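Local coordinates for protein endo-1,4-beta-xylanase (Uncultured bacterium, PDB 7AX7) that uses cobalt to cleave acetyl groups from acetylated xylan, acting as the family 4 carbohydrate esterase domain of a multidomain xylanase, at residues A[12-17]-A[47-52]; A[56-61]-A[95-100]; A[22-27]-A[164-169]. All coordinates share one frame; numbering follows the deposited sequence.

Contact 1: A[12-17]-A[47-52]; sequences DGPSST and SIMQRQ. With CO (cobalt (II) ion), chain B.
Pro14 meets two successive residues of helix 46-54, Ile48 through CB and Met49 through CG, by apolar contact without any hydrogen bond between the segments. The proline follows Asp12 and Gly13 in the Thr-Phe-Asp-Asp-Gly-Pro sequence of the NodB-homology fold, a distorted beta/alpha barrel in which this loop leaves the first strand, 4-11, and leads into helix 16-28. The peptide bond between Gly13 and Pro14 is cis.

The Pro14 ring and the Met49 side chain cross obliquely. Pro14 CG lies 3.6 Å from Met49 CG and 3.9 Å from Met49 SD, so the methylene and the sulfur share one ring carbon. Met49 CG stands anti to its own carbonyl carbon (chi1 -59°), which places it against the proline. Leu36 lies beside both Pro14 and Met49, and Val92 of helix 74-92 also packs on the methionine.

Ile48 divides its two branches between neighbouring residues. Its CG2, anti to the backbone N, sits 3.9 Å from Pro14 CB, while the longer branch runs on until CD1 comes within 3.4 Å of Ser15 O. That methyl also approaches Ser16 CA.

Beyond the proline the chain enters helix 16-28 with Ser15 at the N-cap. Ser15 OG accepts a weak, bent bond from Thr17 N (3.2 Å, 122° at the hydrogen) and is also bonded to Asp154 O. Ser16 OG bonds to Gln156 OE1.

At the other end of the loop the active-site metal is bound: Asp12 OD1 lies 2.1 Å from the cobalt ion, which His62 and His66 also bind, while Asp12 OD2 stays 3.3 Å from the metal.

Contact 2: A[56-61]-A[95-100]; sequences GCELAS and DVKFFR
Ser61 and Phe98 share a backbone hydrogen bond, Ser61 N to Phe98 O at 2.9 Å. Arg100 N returns a second bond to Ser61 O, also 2.9 Å. The N-H and C=O of Ser61 thus bracket Phe99 in a single bridge of parallel type, and Phe99 CA adds a CA-H...O contact to Ser61 O. Toward Glu58 and Lys97, on the N-terminal side of the bridge, the two backbones separate, their directions 63° apart.

There a water fills in: it donates to Glu58 OE2 and Leu59 O and accepts from Lys97 N at 2.6 Å. Glu58 OE2, which Ser183 OG also binds, lies in the plane of the Phe98 ring at its edge, 3.6 Å from Phe98 CD2, with the carboxylate plane turned 78° to the ring.

Ala60 CB lies 3.4 Å from Phe98 O and also meets Phe98 CB, and Ser61 CB touches Val96 CG1 at 3.8 Å.

Arg100 opens the Arg-Pro-Pro-Tyr sequence of the family; its guanidinium leads away to Asp11, Thr9 and the Gln120 carbonyl, and its O bonds to the cobalt ligand His62. Strand 58-61 has strand 33-36 along its other edge, while helix 74-92 packs on Val96 and Phe99, and helix 182-189 on Glu58 and Phe98.

Contact 3: A[22-27]-A[164-169]; sequences LDILER and ALPQII
Ile24 and Leu25 of helix 16-28 pack against Leu165, Pro166 and Ile169 of helix 159-174, a buried apolar contact between two helices on the outer layer of the barrel. The axes of segments 22-27 and 164-169 run in nearly the same direction, crossing at -25° with a closest approach of 10.1 Å. Helix 16-28 follows strand 4-11 and helix 159-174 precedes strand 177-179, and these two strands pair in the parallel sheet.

Ile24 carries most of the contact and is met by three residues. Its CG2, anti to the backbone N, lies 3.7 Å from Leu165 CD2 and 3.9 Å from Ile169 CD1. The other branch reaches the proline, with Ile24 CD1 4.0 Å from Pro166 CD and the two side chains at about a right angle. An alanine in place of Ile24 would probably open a gap where these branches lie, leaving Ile169 CD1 and the Pro166 ring without their isoleucine partner.

Leu25 adds its CD2 alone, 4.0 Å from Ile169 CD1 and slightly farther from Leu165 CD2, crossing both side chains at about a right angle. Val30 packs on Leu25 and Ile169, and Tyr28 on Pro166 and Ile169, extending the apolar layer.

At the exposed border the Arg27 chain bends at chi3 (-46°), which turns NE back; one face of the guanidinium lies over Ile24 CA. Its NH1 comes 4.0 Å from Pro166 CG, an oblique van der Waals approach. Helix 159-174 is kinked at Pro166, whose N carries no hydrogen to donate; Gln167 N likewise makes no bond to the turn before.

With no hydrogen bond or salt bridge between the segments, the contact probably rests on the close fit of branched methyls and a proline ring and on the burial of apolar surface.

Contact 2 lies nearest the centre of the chain and joins backbones, so hydrogen bonds and a bridging water dominate it. Contacts 1 and 3 lie farther out and rest on apolar side chains: contact 3 is largely buried between two helices, contact 1 only partly buried beside the metal loop. Both use helix 16-28, at its start and in its C-terminal half. Arg51 of contact 1 ties them, its NH2 forming salt bridges with Asp23 and Glu26 of contact 3. Helix 46-54 of contact 1 runs on into strand 58-61 of contact 2, where Gln52 O probably accepts from Cys57 N. Contacts 2 and 3 barely meet, through Cys57 and Leu25.

Contact 1: A[12-17]-A[47-52]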
loop_
_atom_site.group_PDB
_atom_site.type_symbol
_atom_site.label_atom_id
_atom_site.label_comp_id
_atom_site.label_asym_id
_atom_site.label_seq_id
_atom_site.Cartn_x
_atom_site.Cartn_y
_atom_site.Cartn_z
ATOM N N ASP A 12 -3.813 4.453 3.807
ATOM C CA ASP A 12 -4.722 5.267 4.615
ATOM C C ASP A 12 -6.125 5.421 4.022
ATOM O O ASP A 12 -6.984 6.064 4.637
ATOM C CB ASP A 12 -4.129 6.657 4.876
ATOM C CG ASP A 12 -2.894 6.621 5.781
ATOM O OD1 ASP A 12 -2.473 5.527 6.224
ATOM O OD2 ASP A 12 -2.334 7.699 6.050
ATOM N N GLY A 13 -6.395 4.832 2.856
ATOM C CA GLY A 13 -7.730 4.881 2.300
ATOM C C GLY A 13 -8.635 3.761 2.797
ATOM O O GLY A 13 -8.343 3.092 3.796
ATOM N N PRO A 14 -9.775 3.548 2.115
ATOM C CA PRO A 14 -10.189 4.361 0.970
ATOM C C PRO A 14 -10.685 5.730 1.404
ATOM O O PRO A 14 -11.178 5.887 2.523
ATOM C CB PRO A 14 -11.339 3.552 0.338
ATOM C CG PRO A 14 -11.432 2.244 1.144
ATOM C CD PRO A 14 -10.798 2.554 2.471
ATOM N N SER A 15 -10.525 6.709 0.518
ATOM C CA SER A 15 -11.087 8.038 0.678
ATOM C C SER A 15 -11.564 8.506 -0.688
ATOM O O SER A 15 -11.334 7.849 -1.710
ATOM C CB SER A 15 -10.064 9.024 1.254
ATOM O OG SER A 15 -9.060 9.321 0.297
ATOM N N SER A 16 -12.230 9.663 -0.710
ATOM C CA SER A 16 -12.641 10.212 -1.995
ATOM C C SER A 16 -11.425 10.516 -2.860
ATOM O O SER A 16 -11.497 10.424 -4.087
ATOM C CB SER A 16 -13.503 11.462 -1.791
ATOM O OG SER A 16 -12.706 12.564 -1.398
ATOM N N THR A 17 -10.291 10.844 -2.235
ATOM C CA THR A 17 -9.071 11.051 -3.002
ATOM C C THR A 17 -8.673 9.781 -3.741
ATOM O O THR A 17 -8.165 9.843 -4.871
ATOM C CB THR A 17 -7.946 11.522 -2.082
ATOM O OG1 THR A 17 -8.326 12.759 -1.458
ATOM C CG2 THR A 17 -6.654 11.715 -2.868
ATOM N N SER A 47 -18.192 1.568 -3.031
ATOM C CA SER A 47 -18.079 1.640 -4.478
ATOM C C SER A 47 -16.632 1.852 -4.903
ATOM O O SER A 47 -16.228 1.366 -5.963
ATOM C CB SER A 47 -19.000 2.730 -5.030
ATOM O OG SER A 47 -18.639 4.004 -4.542
ATOM N N ILE A 48 -15.832 2.516 -4.068
ATOM C CA ILE A 48 -14.413 2.700 -4.367
ATOM C C ILE A 48 -13.675 1.369 -4.266
ATOM O O ILE A 48 -12.892 1.000 -5.150
ATOM C CB ILE A 48 -13.809 3.762 -3.429
ATOM C CG1 ILE A 48 -14.385 5.146 -3.742
ATOM C CG2 ILE A 48 -12.262 3.761 -3.477
ATOM C CD1 ILE A 48 -14.123 6.177 -2.626
ATOM N N MET A 49 -13.932 0.616 -3.190
ATOM C CA MET A 49 -13.309 -0.697 -3.043
ATOM C C MET A 49 -13.750 -1.651 -4.154
ATOM O O MET A 49 -12.948 -2.455 -4.643
ATOM C CB MET A 49 -13.633 -1.275 -1.665
ATOM C CG MET A 49 -13.165 -0.381 -0.509
ATOM S SD MET A 49 -13.545 -1.028 1.130
ATOM C CE MET A 49 -12.824 -2.673 1.033
ATOM N N GLN A 50 -15.022 -1.588 -4.561
ATOM C CA GLN A 50 -15.458 -2.419 -5.679
ATOM C C GLN A 50 -14.668 -2.088 -6.940
ATOM O O GLN A 50 -14.238 -2.992 -7.669
ATOM C CB GLN A 50 -16.954 -2.238 -5.930
ATOM C CG GLN A 50 -17.871 -2.805 -4.847
ATOM C CD GLN A 50 -19.333 -2.522 -5.147
ATOM O OE1 GLN A 50 -19.716 -1.379 -5.390
ATOM N NE2 GLN A 50 -20.152 -3.570 -5.148
ATOM N N ARG A 51 -14.465 -0.795 -7.208
ATOM C CA ARG A 51 -13.691 -0.383 -8.373
ATOM C C ARG A 51 -12.224 -0.801 -8.246
ATOM O O ARG A 51 -11.604 -1.210 -9.233
ATOM C CB ARG A 51 -13.813 1.131 -8.568
ATOM C CG ARG A 51 -13.105 1.667 -9.808
ATOM C CD ARG A 51 -13.162 3.196 -9.901
ATOM N NE ARG A 51 -12.374 3.695 -11.031
ATOM C CZ ARG A 51 -11.997 4.960 -11.190
ATOM N NH1 ARG A 51 -12.323 5.880 -10.286
ATOM N NH2 ARG A 51 -11.270 5.304 -12.245
ATOM N N GLN A 52 -11.653 -0.716 -7.043
ATOM C CA GLN A 52 -10.294 -1.219 -6.849
ATOM C C GLN A 52 -10.194 -2.682 -7.272
ATOM O O GLN A 52 -9.263 -3.073 -7.990
ATOM C CB GLN A 52 -9.860 -1.033 -5.386
ATOM C CG GLN A 52 -9.570 0.420 -4.994
ATOM C CD GLN A 52 -9.418 0.615 -3.483
ATOM O OE1 GLN A 52 -10.203 0.091 -2.695
ATOM N NE2 GLN A 52 -8.407 1.374 -3.084
HETATM CO CO CO B . -0.835 5.232 7.573
#

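Contact 2: A[56-61]-A[95-100]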
loop_
_atom_site.group_PDB
_atom_site.type_symbol
_atom_site.label_atom_id
_atom_site.label_comp_id
_atom_site.label_asym_id
_atom_site.label_seq_id
_atom_site.Cartn_x
_atom_site.Cartn_y
_atom_site.Cartn_z
ATOM N N GLY A 56 -8.218 -4.743 -10.647
ATOM C CA GLY A 56 -7.115 -5.606 -10.278
ATOM C C GLY A 56 -6.105 -4.975 -9.350
ATOM O O GLY A 56 -4.956 -5.423 -9.305
ATOM N N CYS A 57 -6.483 -3.924 -8.626
ATOM C CA CYS A 57 -5.615 -3.385 -7.591
ATOM C C CYS A 57 -5.753 -4.249 -6.353
ATOM O O CYS A 57 -6.847 -4.706 -6.023
ATOM C CB CYS A 57 -5.965 -1.933 -7.267
ATOM S SG CYS A 57 -5.658 -0.767 -8.633
ATOM N N GLU A 58 -4.633 -4.487 -5.682
ATOM C CA GLU A 58 -4.617 -5.363 -4.521
ATOM C C GLU A 58 -5.014 -4.596 -3.269
ATOM O O GLU A 58 -4.573 -3.464 -3.053
ATOM C CB GLU A 58 -3.231 -5.973 -4.324
ATOM C CG GLU A 58 -3.146 -6.860 -3.084
ATOM C CD GLU A 58 -1.899 -7.725 -3.060
ATOM O OE1 GLU A 58 -0.924 -7.391 -3.768
ATOM O OE2 GLU A 58 -1.899 -8.749 -2.333
ATOM N N LEU A 59 -5.835 -5.224 -2.435
ATOM C CA LEU A 59 -6.215 -4.650 -1.151
ATOM C C LEU A 59 -5.457 -5.361 -0.025
ATOM O O LEU A 59 -5.413 -6.598 0.027
ATOM C CB LEU A 59 -7.729 -4.738 -0.945
ATOM C CG LEU A 59 -8.625 -4.133 -2.042
ATOM C CD1 LEU A 59 -10.101 -4.214 -1.650
ATOM C CD2 LEU A 59 -8.239 -2.687 -2.353
ATOM N N ALA A 60 -4.861 -4.575 0.872
ATOM C CA ALA A 60 -4.029 -5.067 1.967
ATOM C C ALA A 60 -4.423 -4.348 3.263
ATOM O O ALA A 60 -5.260 -3.444 3.271
ATOM C CB ALA A 60 -2.533 -4.872 1.652
ATOM N N SER A 61 -3.808 -4.747 4.367
ATOM C CA SER A 61 -4.216 -4.313 5.699
ATOM C C SER A 61 -3.315 -3.193 6.211
ATOM O O SER A 61 -2.085 -3.297 6.145
ATOM C CB SER A 61 -4.177 -5.491 6.670
ATOM O OG SER A 61 -4.485 -5.063 7.986
ATOM N N ASP A 95 -8.978 -11.436 -0.224
ATOM C CA ASP A 95 -8.240 -11.906 0.936
ATOM C C ASP A 95 -6.972 -11.076 1.108
ATOM O O ASP A 95 -6.095 -11.078 0.240
ATOM C CB ASP A 95 -7.908 -13.389 0.774
ATOM C CG ASP A 95 -9.162 -14.256 0.687
ATOM O OD1 ASP A 95 -10.021 -14.142 1.588
ATOM O OD2 ASP A 95 -9.297 -15.022 -0.288
ATOM N N VAL A 96 -6.889 -10.363 2.227
ATOM C CA VAL A 96 -5.665 -9.651 2.573
ATOM C C VAL A 96 -4.485 -10.616 2.549
ATOM O O VAL A 96 -4.575 -11.743 3.045
ATOM C CB VAL A 96 -5.836 -8.980 3.947
ATOM C CG1 VAL A 96 -4.491 -8.595 4.543
ATOM C CG2 VAL A 96 -6.747 -7.763 3.808
ATOM N N LYS A 97 -3.379 -10.188 1.939
ATOM C CA LYS A 97 -2.142 -10.958 1.973
ATOM C C LYS A 97 -0.993 -10.234 2.655
ATOM O O LYS A 97 0.010 -10.877 2.979
ATOM C CB LYS A 97 -1.688 -11.340 0.555
ATOM C CG LYS A 97 -2.680 -12.173 -0.227
ATOM C CD LYS A 97 -3.013 -13.456 0.507
ATOM C CE LYS A 97 -3.463 -14.560 -0.454
ATOM N NZ LYS A 97 -4.675 -14.202 -1.240
ATOM N N PHE A 98 -1.099 -8.925 2.863
ATOM C CA PHE A 98 0.003 -8.134 3.381
ATOM C C PHE A 98 -0.503 -7.142 4.417
ATOM O O PHE A 98 -1.665 -6.727 4.393
ATOM C CB PHE A 98 0.732 -7.422 2.241
ATOM C CG PHE A 98 1.400 -8.368 1.301
ATOM C CD1 PHE A 98 2.651 -8.898 1.608
ATOM C CD2 PHE A 98 0.763 -8.772 0.132
ATOM C CE1 PHE A 98 3.273 -9.805 0.740
ATOM C CE2 PHE A 98 1.370 -9.668 -0.747
ATOM C CZ PHE A 98 2.625 -10.189 -0.445
ATOM N N PHE A 99 0.396 -6.777 5.327
ATOM C CA PHE A 99 0.159 -5.792 6.369
ATOM C C PHE A 99 1.235 -4.718 6.301
ATOM O O PHE A 99 2.419 -5.023 6.116
ATOM C CB PHE A 99 0.168 -6.461 7.757
ATOM C CG PHE A 99 0.274 -5.500 8.907
ATOM C CD1 PHE A 99 -0.791 -4.673 9.242
ATOM C CD2 PHE A 99 1.428 -5.455 9.691
ATOM C CE1 PHE A 99 -0.708 -3.808 10.329
ATOM C CE2 PHE A 99 1.523 -4.587 10.776
ATOM C CZ PHE A 99 0.450 -3.759 11.094
ATOM N N ARG A 100 0.827 -3.462 6.447
ATOM C CA ARG A 100 1.791 -2.384 6.630
ATOM C C ARG A 100 1.511 -1.678 7.951
ATOM O O ARG A 100 0.389 -1.191 8.162
ATOM C CB ARG A 100 1.758 -1.391 5.473
ATOM C CG ARG A 100 2.734 -0.241 5.649
ATOM C CD ARG A 100 2.632 0.686 4.445
ATOM N NE ARG A 100 3.552 0.314 3.387
ATOM C CZ ARG A 100 3.316 0.494 2.091
ATOM N NH1 ARG A 100 2.170 1.022 1.676
ATOM N NH2 ARG A 100 4.225 0.131 1.209
HETATM O O HOH W 1 -3.194 -8.239 0.208
#

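Contact 3: A[22-27]-A[164-169]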
loop_
_atom_site.group_PDB
_atom_site.type_symbol
_atom_site.label_atom_id
_atom_site.label_comp_id
_atom_site.label_asym_id
_atom_site.label_seq_id
_atom_site.Cartn_x
_atom_site.Cartn_y
_atom_site.Cartn_z
ATOM N N LEU A 22 -7.337 6.341 -8.645
ATOM C CA LEU A 22 -7.782 5.280 -9.545
ATOM C C LEU A 22 -7.956 5.789 -10.971
ATOM O O LEU A 22 -7.591 5.099 -11.933
ATOM C CB LEU A 22 -9.093 4.686 -9.033
ATOM C CG LEU A 22 -9.029 3.911 -7.714
ATOM C CD1 LEU A 22 -10.435 3.535 -7.312
ATOM C CD2 LEU A 22 -8.125 2.665 -7.837
ATOM N N ASP A 23 -8.554 6.973 -11.128
ATOM C CA ASP A 23 -8.693 7.566 -12.453
ATOM C C ASP A 23 -7.359 7.581 -13.178
ATOM O O ASP A 23 -7.280 7.242 -14.364
ATOM C CB ASP A 23 -9.246 8.988 -12.346
ATOM C CG ASP A 23 -10.708 9.029 -11.931
ATOM O OD1 ASP A 23 -11.383 7.974 -11.964
ATOM O OD2 ASP A 23 -11.174 10.127 -11.565
ATOM N N ILE A 24 -6.292 7.952 -12.464
ATOM C CA ILE A 24 -4.969 8.046 -13.074
ATOM C C ILE A 24 -4.407 6.652 -13.355
ATOM O O ILE A 24 -3.880 6.383 -14.441
ATOM C CB ILE A 24 -4.037 8.870 -12.169
ATOM C CG1 ILE A 24 -4.486 10.337 -12.144
ATOM C CG2 ILE A 24 -2.574 8.714 -12.593
ATOM C CD1 ILE A 24 -3.942 11.121 -10.936
ATOM N N LEU A 25 -4.495 5.750 -12.376
ATOM C CA LEU A 25 -4.044 4.383 -12.601
ATOM C C LEU A 25 -4.757 3.763 -13.795
ATOM O O LEU A 25 -4.129 3.100 -14.626
ATOM C CB LEU A 25 -4.259 3.537 -11.345
ATOM C CG LEU A 25 -3.507 3.941 -10.065
ATOM C CD1 LEU A 25 -3.889 3.007 -8.931
ATOM C CD2 LEU A 25 -1.983 3.940 -10.276
ATOM N N GLU A 26 -6.067 3.979 -13.907
ATOM C CA GLU A 26 -6.804 3.426 -15.043
ATOM C C GLU A 26 -6.322 4.031 -16.354
ATOM O O GLU A 26 -6.163 3.319 -17.355
ATOM C CB GLU A 26 -8.304 3.663 -14.866
ATOM C CG GLU A 26 -9.176 3.117 -15.996
ATOM C CD GLU A 26 -10.666 3.337 -15.732
ATOM O OE1 GLU A 26 -11.008 4.313 -15.027
ATOM O OE2 GLU A 26 -11.492 2.535 -16.225
ATOM N N ARG A 27 -6.088 5.346 -16.366
ATOM C CA ARG A 27 -5.654 6.023 -17.584
ATOM C C ARG A 27 -4.372 5.404 -18.124
ATOM O O ARG A 27 -4.233 5.207 -19.334
ATOM C CB ARG A 27 -5.473 7.519 -17.294
ATOM C CG ARG A 27 -5.061 8.412 -18.465
ATOM C CD ARG A 27 -4.613 9.797 -17.944
ATOM N NE ARG A 27 -5.549 10.321 -16.947
ATOM C CZ ARG A 27 -5.245 11.202 -15.996
ATOM N NH1 ARG A 27 -4.011 11.690 -15.872
ATOM N NH2 ARG A 27 -6.188 11.592 -15.155
ATOM N N ALA A 164 1.045 14.600 -8.421
ATOM C CA ALA A 164 2.359 14.030 -8.704
ATOM C C ALA A 164 2.277 12.723 -9.482
ATOM O O ALA A 164 3.197 12.404 -10.237
ATOM C CB ALA A 164 3.114 13.797 -7.396
ATOM N N LEU A 165 1.195 11.962 -9.320
ATOM C CA LEU A 165 1.184 10.590 -9.818
ATOM C C LEU A 165 1.383 10.468 -11.335
ATOM O O LEU A 165 2.095 9.539 -11.762
ATOM C CB LEU A 165 -0.116 9.911 -9.370
ATOM C CG LEU A 165 -0.212 8.407 -9.636
ATOM C CD1 LEU A 165 0.922 7.649 -8.950
ATOM C CD2 LEU A 165 -1.557 7.866 -9.188
ATOM N N PRO A 166 0.816 11.325 -12.193
ATOM C CA PRO A 166 1.048 11.121 -13.634
ATOM C C PRO A 166 2.513 11.190 -14.030
ATOM O O PRO A 166 2.965 10.334 -14.801
ATOM C CB PRO A 166 0.204 12.230 -14.280
ATOM C CG PRO A 166 -0.957 12.366 -13.320
ATOM C CD PRO A 166 -0.268 12.298 -11.960
ATOM N N GLN A 167 3.274 12.169 -13.518
ATOM C CA GLN A 167 4.706 12.223 -13.819
ATOM C C GLN A 167 5.426 10.986 -13.305
ATOM O O GLN A 167 6.370 10.499 -13.938
ATOM C CB GLN A 167 5.350 13.469 -13.205
ATOM C CG GLN A 167 5.017 14.801 -13.876
ATOM C CD GLN A 167 5.528 16.008 -13.069
ATOM O OE1 GLN A 167 4.754 16.682 -12.383
ATOM N NE2 GLN A 167 6.828 16.278 -13.157
ATOM N N ILE A 168 5.035 10.498 -12.128
ATOM C CA ILE A 168 5.692 9.326 -11.560
ATOM C C ILE A 168 5.516 8.121 -12.478
ATOM O O ILE A 168 6.486 7.430 -12.810
ATOM C CB ILE A 168 5.169 9.036 -10.139
ATOM C CG1 ILE A 168 5.578 10.160 -9.174
ATOM C CG2 ILE A 168 5.705 7.660 -9.642
ATOM C CD1 ILE A 168 4.869 10.102 -7.808
ATOM N N ILE A 169 4.279 7.854 -12.908
ATOM C CA ILE A 169 4.024 6.685 -13.753
ATOM C C ILE A 169 4.733 6.840 -15.092
ATOM O O ILE A 169 5.470 5.950 -15.538
ATOM C CB ILE A 169 2.511 6.474 -13.944
ATOM C CG1 ILE A 169 1.856 6.054 -12.625
ATOM C CG2 ILE A 169 2.235 5.445 -15.062
ATOM C CD1 ILE A 169 0.364 6.103 -12.667
#